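Nucleoside-diphosphate sugar epimerase (SulA family) (Corynebacterium glutamicum, PDB 3OH8) probably acts as a nucleoside-diphosphate-sugar epimerase that uses a nicotinamide cofactor in a Rossmann-type domain. Local coordinates at residues Asp18-Lys23 against His94-Gln99; Pro31-Leu36 against Phe122-Thr127. All coordinates share one frame; numbering follows the deposited sequence.

Contact 1. Residues Asp18-Lys23 against His94-Gln99; sequences DWHTRK and HNFVDQ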
loop_
_atom_site.group_PDB
_atom_site.type_symbol
_atom_site.label_atom_id
_atom_site.label_comp_id
_atom_site.label_asym_id
_atom_site.label_seq_id
_atom_site.Cartn_x
_atom_site.Cartn_y
_atom_site.Cartn_z
ATOM N N ASP A 18 -14.862 -11.241 -6.481
ATOM C CA ASP A 18 -14.984 -10.000 -7.222
ATOM C C ASP A 18 -13.725 -9.151 -7.087
ATOM O O ASP A 18 -13.229 -8.586 -8.062
ATOM C CB ASP A 18 -16.151 -9.213 -6.655
ATOM C CG ASP A 18 -16.995 -8.602 -7.721
ATOM O OD1 ASP A 18 -18.030 -9.225 -8.051
ATOM O OD2 ASP A 18 -16.619 -7.514 -8.223
ATOM N N TRP A 19 -13.220 -9.057 -5.864
ATOM C CA TRP A 19 -12.037 -8.234 -5.574
ATOM C C TRP A 19 -10.828 -8.672 -6.413
ATOM O O TRP A 19 -10.051 -7.835 -6.909
ATOM C CB TRP A 19 -11.742 -8.308 -4.072
ATOM C CG TRP A 19 -10.602 -7.438 -3.585
ATOM C CD1 TRP A 19 -10.692 -6.201 -3.012
ATOM C CD2 TRP A 19 -9.211 -7.773 -3.611
ATOM N NE1 TRP A 19 -9.432 -5.738 -2.684
ATOM C CE2 TRP A 19 -8.511 -6.684 -3.042
ATOM C CE3 TRP A 19 -8.489 -8.881 -4.073
ATOM C CZ2 TRP A 19 -7.120 -6.684 -2.917
ATOM C CZ3 TRP A 19 -7.115 -8.879 -3.948
ATOM C CH2 TRP A 19 -6.440 -7.786 -3.375
ATOM N N HIS A 20 -10.673 -9.985 -6.572
ATOM C CA HIS A 20 -9.561 -10.552 -7.345
ATOM C C HIS A 20 -9.677 -10.297 -8.852
ATOM O O HIS A 20 -8.669 -10.320 -9.566
ATOM C CB HIS A 20 -9.439 -12.066 -7.098
ATOM C CG HIS A 20 -8.912 -12.420 -5.746
ATOM N ND1 HIS A 20 -9.701 -12.407 -4.611
ATOM C CD2 HIS A 20 -7.680 -12.817 -5.339
ATOM C CE1 HIS A 20 -8.975 -12.767 -3.569
ATOM N NE2 HIS A 20 -7.738 -13.007 -3.985
ATOM N N THR A 21 -10.888 -10.037 -9.336
ATOM C CA THR A 21 -11.088 -9.753 -10.757
ATOM C C THR A 21 -10.737 -8.315 -11.152
ATOM O O THR A 21 -10.615 -8.018 -12.334
ATOM C CB THR A 21 -12.549 -9.994 -11.186
ATOM O OG1 THR A 21 -13.374 -8.943 -10.665
ATOM C CG2 THR A 21 -13.053 -11.350 -10.671
ATOM N N ARG A 22 -10.575 -7.418 -10.178
ATOM C CA ARG A 22 -10.373 -6.002 -10.494
ATOM C C ARG A 22 -8.924 -5.629 -10.793
ATOM O O ARG A 22 -7.994 -6.288 -10.335
ATOM C CB ARG A 22 -10.890 -5.119 -9.360
ATOM C CG ARG A 22 -12.315 -5.435 -8.947
ATOM C CD ARG A 22 -12.970 -4.251 -8.279
ATOM N NE ARG A 22 -14.376 -4.510 -7.989
ATOM C CZ ARG A 22 -14.866 -4.700 -6.768
ATOM N NH1 ARG A 22 -14.066 -4.653 -5.706
ATOM N NH2 ARG A 22 -16.162 -4.932 -6.607
ATOM N N LYS A 23 -8.744 -4.556 -11.557
ATOM C CA LYS A 23 -7.421 -3.979 -11.754
ATOM C C LYS A 23 -6.840 -3.626 -10.395
ATOM O O LYS A 23 -7.564 -3.192 -9.478
ATOM C CB LYS A 23 -7.481 -2.728 -12.632
ATOM C CG LYS A 23 -7.887 -2.999 -14.070
ATOM C CD LYS A 23 -9.252 -2.412 -14.385
ATOM C CE LYS A 23 -9.177 -0.906 -14.597
ATOM N NZ LYS A 23 -8.397 -0.590 -15.822
ATOM N N HIS A 94 -5.747 -21.061 -6.952
ATOM C CA HIS A 94 -6.445 -20.231 -5.968
ATOM C C HIS A 94 -7.875 -20.745 -5.882
ATOM O O HIS A 94 -8.643 -20.586 -6.828
ATOM C CB HIS A 94 -6.515 -18.759 -6.409
ATOM C CG HIS A 94 -5.207 -18.167 -6.828
ATOM N ND1 HIS A 94 -4.564 -17.176 -6.111
ATOM C CD2 HIS A 94 -4.436 -18.387 -7.929
ATOM C CE1 HIS A 94 -3.453 -16.826 -6.738
ATOM N NE2 HIS A 94 -3.354 -17.547 -7.838
ATOM N N ASN A 95 -8.228 -21.341 -4.751
ATOM C CA ASN A 95 -9.551 -21.949 -4.572
ATOM C C ASN A 95 -10.376 -21.196 -3.529
ATOM O O ASN A 95 -9.870 -20.850 -2.460
ATOM C CB ASN A 95 -9.396 -23.405 -4.145
ATOM C CG ASN A 95 -10.667 -24.213 -4.337
ATOM O OD1 ASN A 95 -11.394 -24.499 -3.379
ATOM N ND2 ASN A 95 -10.935 -24.594 -5.574
ATOM N N PHE A 96 -11.648 -20.957 -3.839
ATOM C CA PHE A 96 -12.532 -20.184 -2.969
ATOM C C PHE A 96 -13.783 -20.995 -2.633
ATOM O O PHE A 96 -14.555 -21.324 -3.531
ATOM C CB PHE A 96 -12.994 -18.922 -3.694
ATOM C CG PHE A 96 -11.875 -18.006 -4.126
ATOM C CD1 PHE A 96 -11.113 -18.299 -5.250
ATOM C CD2 PHE A 96 -11.615 -16.837 -3.428
ATOM C CE1 PHE A 96 -10.100 -17.440 -5.669
ATOM C CE2 PHE A 96 -10.604 -15.980 -3.830
ATOM C CZ PHE A 96 -9.840 -16.283 -4.950
ATOM N N VAL A 97 -14.009 -21.306 -1.363
ATOM C CA VAL A 97 -15.286 -21.929 -0.994
ATOM C C VAL A 97 -16.056 -21.115 0.034
ATOM O O VAL A 97 -15.483 -20.277 0.722
ATOM C CB VAL A 97 -15.133 -23.385 -0.492
ATOM C CG1 VAL A 97 -14.643 -24.284 -1.627
ATOM C CG2 VAL A 97 -14.213 -23.457 0.708
ATOM N N ASP A 98 -17.365 -21.352 0.119
ATOM C CA ASP A 98 -18.179 -20.740 1.161
ATOM C C ASP A 98 -17.823 -21.362 2.492
ATOM O O ASP A 98 -17.565 -22.566 2.582
ATOM C CB ASP A 98 -19.666 -20.917 0.869
ATOM C CG ASP A 98 -20.095 -20.183 -0.371
ATOM O OD1 ASP A 98 -19.644 -19.025 -0.566
ATOM O OD2 ASP A 98 -20.867 -20.763 -1.166
ATOM N N GLN A 99 -17.769 -20.523 3.520
ATOM C CA GLN A 99 -17.417 -20.969 4.850
ATOM C C GLN A 99 -18.127 -20.100 5.873
ATOM O O GLN A 99 -17.700 -18.972 6.143
ATOM C CB GLN A 99 -15.908 -20.890 5.062
ATOM C CG GLN A 99 -15.474 -21.460 6.394
ATOM C CD GLN A 99 -15.791 -22.953 6.502
ATOM O OE1 GLN A 99 -15.489 -23.720 5.599
ATOM N NE2 GLN A 99 -16.396 -23.360 7.612
#
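A buried T-shaped (edge-to-face) aromatic contact between His20 and Phe96 joins helix 13-21 to strand 91-99. Phe96 presents its edge, CE2 and CZ, to one face of the imidazole, the two ring planes standing at 77° with their centroids 5.0 Å apart. The nearest pair is His20 CE1 and Phe96 CE2, at 3.6 Å, while Phe96 CZ lies over the middle of the imidazole. The other face of His20 is covered by Trp19 CE3, 3.8 Å above the ring plane, which places the imidazole between two aromatic groups. With CG of His20 anti to its carbonyl carbon (chi1 -72°), the imidazole leans back along the helix, where ND1 donates to the backbone O of Val16; this satisfies the buried ND1 and helps to set the ring's rotation about chi2. The antiparallel sheet with helices 13-21 and 25-29 following its first strand, and a long helix 119-139 closing the sequence of elements, has the topology of a helix-grip fold, and this contact seats the first helix over the sheet. Phenylalanine suits the strand position because it is flat and wholly apolar; Trp17, edge-to-face with it, and Ile105 pack around it.

Contact 2. Residues Pro31-Leu36 against Phe122-Thr127; sequences PPFIPL and FAYRQT
One face of the Tyr124 ring is covered by Pro31 and Pro32, while Phe33 turns its edge toward that phenol and receives Pro31 CB over one of its own faces. Pro32 CD sits 3.5 Å from the centroid of the Tyr124 ring and only 20° off its normal, a close CH-pi contact displaced toward the CE1-CZ side. Pro31 CA makes a second, longer one, 4.1 Å from the same centroid, on the CD2 side. Phe33 and Tyr124 form an offset edge-to-face pair with planes at 85°; the nearest approach is of Phe33 CE1 to Tyr124 CB, at 3.8 Å, close to the plane of the Phe33 ring.

The side chain of Tyr124 has its CG opposite the backbone N (chi1 180°), which carries the phenol out from helix 119-139 against the loop between helix 25-29 and strand 37-38. There Pro31 to Ile34 make a type I beta turn, closed by a weak hydrogen bond, Ile34 N to Pro31 O, 3.3 Å. Proline suits the second position of such a turn, since its ring holds phi near the required value and leaves no N-H to satisfy. Tyr124 also stacks with His438, and Pro32 touches Glu439, both on helix 432-440, while the hydroxyl makes a weak hydrogen bond with Arg28 O.

Pro31 CA and Pro32 CD are each bonded to an amide nitrogen, so their hydrogens are probably slightly positive, and the proline-rich turn can rest on the electron-rich phenol face through dispersion and probably weak electrostatics, without any polar pairing between the two.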
loop_
_atom_site.group_PDB
_atom_site.type_symbol
_atom_site.label_atom_id
_atom_site.label_comp_id
_atom_site.label_asym_id
_atom_site.label_seq_id
_atom_site.Cartn_x
_atom_site.Cartn_y
_atom_site.Cartn_z
ATOM N N PRO A 31 4.176 -9.551 -2.914
ATOM C CA PRO A 31 4.978 -9.251 -1.720
ATOM C C PRO A 31 6.036 -8.166 -1.992
ATOM O O PRO A 31 6.796 -8.261 -2.959
ATOM C CB PRO A 31 5.664 -10.592 -1.406
ATOM C CG PRO A 31 4.823 -11.630 -2.082
ATOM C CD PRO A 31 4.268 -10.969 -3.316
ATOM N N PRO A 32 6.090 -7.139 -1.133
ATOM C CA PRO A 32 7.064 -6.058 -1.333
ATOM C C PRO A 32 8.490 -6.540 -1.117
ATOM O O PRO A 32 9.417 -5.882 -1.580
ATOM C CB PRO A 32 6.712 -5.042 -0.230
ATOM C CG PRO A 32 5.390 -5.462 0.317
ATOM C CD PRO A 32 5.236 -6.919 0.043
ATOM N N PHE A 33 8.661 -7.667 -0.430
ATOM C CA PHE A 33 9.987 -8.119 -0.036
ATOM C C PHE A 33 10.539 -9.116 -1.039
ATOM O O PHE A 33 11.553 -9.775 -0.800
ATOM C CB PHE A 33 9.940 -8.733 1.359
ATOM C CG PHE A 33 8.778 -9.678 1.566
ATOM C CD1 PHE A 33 7.580 -9.220 2.095
ATOM C CD2 PHE A 33 8.886 -11.025 1.222
ATOM C CE1 PHE A 33 6.509 -10.080 2.290
ATOM C CE2 PHE A 33 7.817 -11.894 1.405
ATOM C CZ PHE A 33 6.627 -11.424 1.942
ATOM N N ILE A 34 9.846 -9.247 -2.157
ATOM C CA ILE A 34 10.354 -10.040 -3.270
ATOM C C ILE A 34 10.375 -9.125 -4.483
ATOM O O ILE A 34 9.372 -8.490 -4.774
ATOM C CB ILE A 34 9.459 -11.249 -3.523
ATOM C CG1 ILE A 34 9.437 -12.131 -2.276
ATOM C CG2 ILE A 34 9.949 -12.025 -4.730
ATOM C CD1 ILE A 34 8.611 -13.391 -2.420
ATOM N N PRO A 35 11.523 -9.041 -5.179
ATOM C CA PRO A 35 11.739 -8.041 -6.238
ATOM C C PRO A 35 10.978 -8.371 -7.521
ATOM O O PRO A 35 11.564 -8.454 -8.601
ATOM C CB PRO A 35 13.246 -8.116 -6.483
ATOM C CG PRO A 35 13.591 -9.543 -6.141
ATOM C CD PRO A 35 12.705 -9.892 -4.967
ATOM N N LEU A 36 9.673 -8.538 -7.382
ATOM C CA LEU A 36 8.772 -8.883 -8.468
ATOM C C LEU A 36 7.757 -7.753 -8.554
ATOM O O LEU A 36 7.221 -7.315 -7.536
ATOM C CB LEU A 36 8.055 -10.187 -8.109
ATOM C CG LEU A 36 7.340 -11.030 -9.157
ATOM C CD1 LEU A 36 8.343 -11.600 -10.135
ATOM C CD2 LEU A 36 6.573 -12.154 -8.485
ATOM N N PHE A 122 3.116 -16.149 1.292
ATOM C CA PHE A 122 1.708 -16.412 1.543
ATOM C C PHE A 122 1.147 -15.736 2.772
ATOM O O PHE A 122 -0.012 -15.333 2.778
ATOM C CB PHE A 122 1.390 -17.902 1.458
ATOM C CG PHE A 122 1.209 -18.344 0.052
ATOM C CD1 PHE A 122 0.020 -18.078 -0.609
ATOM C CD2 PHE A 122 2.260 -18.894 -0.656
ATOM C CE1 PHE A 122 -0.142 -18.423 -1.949
ATOM C CE2 PHE A 122 2.107 -19.244 -1.992
ATOM C CZ PHE A 122 0.907 -19.004 -2.637
ATOM N N ALA A 123 1.975 -15.561 3.793
ATOM C CA ALA A 123 1.539 -14.820 4.963
ATOM C C ALA A 123 1.174 -13.390 4.538
ATOM O O ALA A 123 0.194 -12.817 5.033
ATOM C CB ALA A 123 2.637 -14.807 6.034
ATOM N N TYR A 124 1.954 -12.828 3.613
ATOM C CA TYR A 124 1.677 -11.481 3.094
ATOM C C TYR A 124 0.371 -11.433 2.294
ATOM O O TYR A 124 -0.478 -10.565 2.521
ATOM C CB TYR A 124 2.826 -10.967 2.203
ATOM C CG TYR A 124 2.537 -9.582 1.665
ATOM C CD1 TYR A 124 2.802 -8.444 2.440
ATOM C CD2 TYR A 124 1.962 -9.407 0.415
ATOM C CE1 TYR A 124 2.519 -7.168 1.971
ATOM C CE2 TYR A 124 1.675 -8.125 -0.073
ATOM C CZ TYR A 124 1.962 -7.013 0.711
ATOM O OH TYR A 124 1.678 -5.751 0.241
ATOM N N ARG A 125 0.221 -12.364 1.354
ATOM C CA ARG A 125 -0.997 -12.453 0.557
ATOM C C ARG A 125 -2.237 -12.537 1.449
ATOM O O ARG A 125 -3.230 -11.851 1.192
ATOM C CB ARG A 125 -0.957 -13.655 -0.400
ATOM C CG ARG A 125 0.104 -13.605 -1.492
ATOM C CD ARG A 125 -0.019 -14.830 -2.430
ATOM N NE ARG A 125 -1.399 -15.000 -2.893
ATOM C CZ ARG A 125 -1.881 -14.484 -4.020
ATOM N NH1 ARG A 125 -1.088 -13.784 -4.828
ATOM N NH2 ARG A 125 -3.154 -14.657 -4.335
ATOM N N GLN A 126 -2.179 -13.372 2.489
ATOM C CA GLN A 126 -3.307 -13.539 3.417
ATOM C C GLN A 126 -3.608 -12.279 4.249
ATOM O O GLN A 126 -4.756 -11.811 4.309
ATOM C CB GLN A 126 -3.074 -14.735 4.357
ATOM C CG GLN A 126 -2.864 -16.062 3.637
ATOM C CD GLN A 126 -2.454 -17.203 4.571
ATOM O OE1 GLN A 126 -2.590 -18.373 4.219
ATOM N NE2 GLN A 126 -1.949 -16.866 5.753
ATOM N N THR A 127 -2.591 -11.741 4.915
ATOM C CA THR A 127 -2.803 -10.541 5.732
ATOM C C THR A 127 -3.236 -9.356 4.869
ATOM O O THR A 127 -4.132 -8.601 5.240
ATOM C CB THR A 127 -1.557 -10.163 6.591
ATOM O OG1 THR A 127 -0.410 -10.012 5.749
ATOM C CG2 THR A 127 -1.271 -11.265 7.606
#

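In the fold
Both contacts are largely buried, contact 1 wholly so, contact 2 with Phe33 partly exposed at its margin; both are aromatic and belong to the part of the chain built on the seven-stranded antiparallel sheet. Contact 1 lies farther from the centre of the chain and sets a helix against a strand; contact 2 sets a loop against helix 119-139, close to helix 432-440. Helix 119-139 is reached from contact 1 as well, since Trp19 packs on its Leu129 and Leu133. The centres are about 17 Å apart, and the segments meet where His94 CE1 lies 3.3 Å from Arg125 NH2. Contact 1 rests on one ring pair with an imidazole as the receiving face, whereas in contact 2 a phenol receives chiefly aliphatic proline C-H groups.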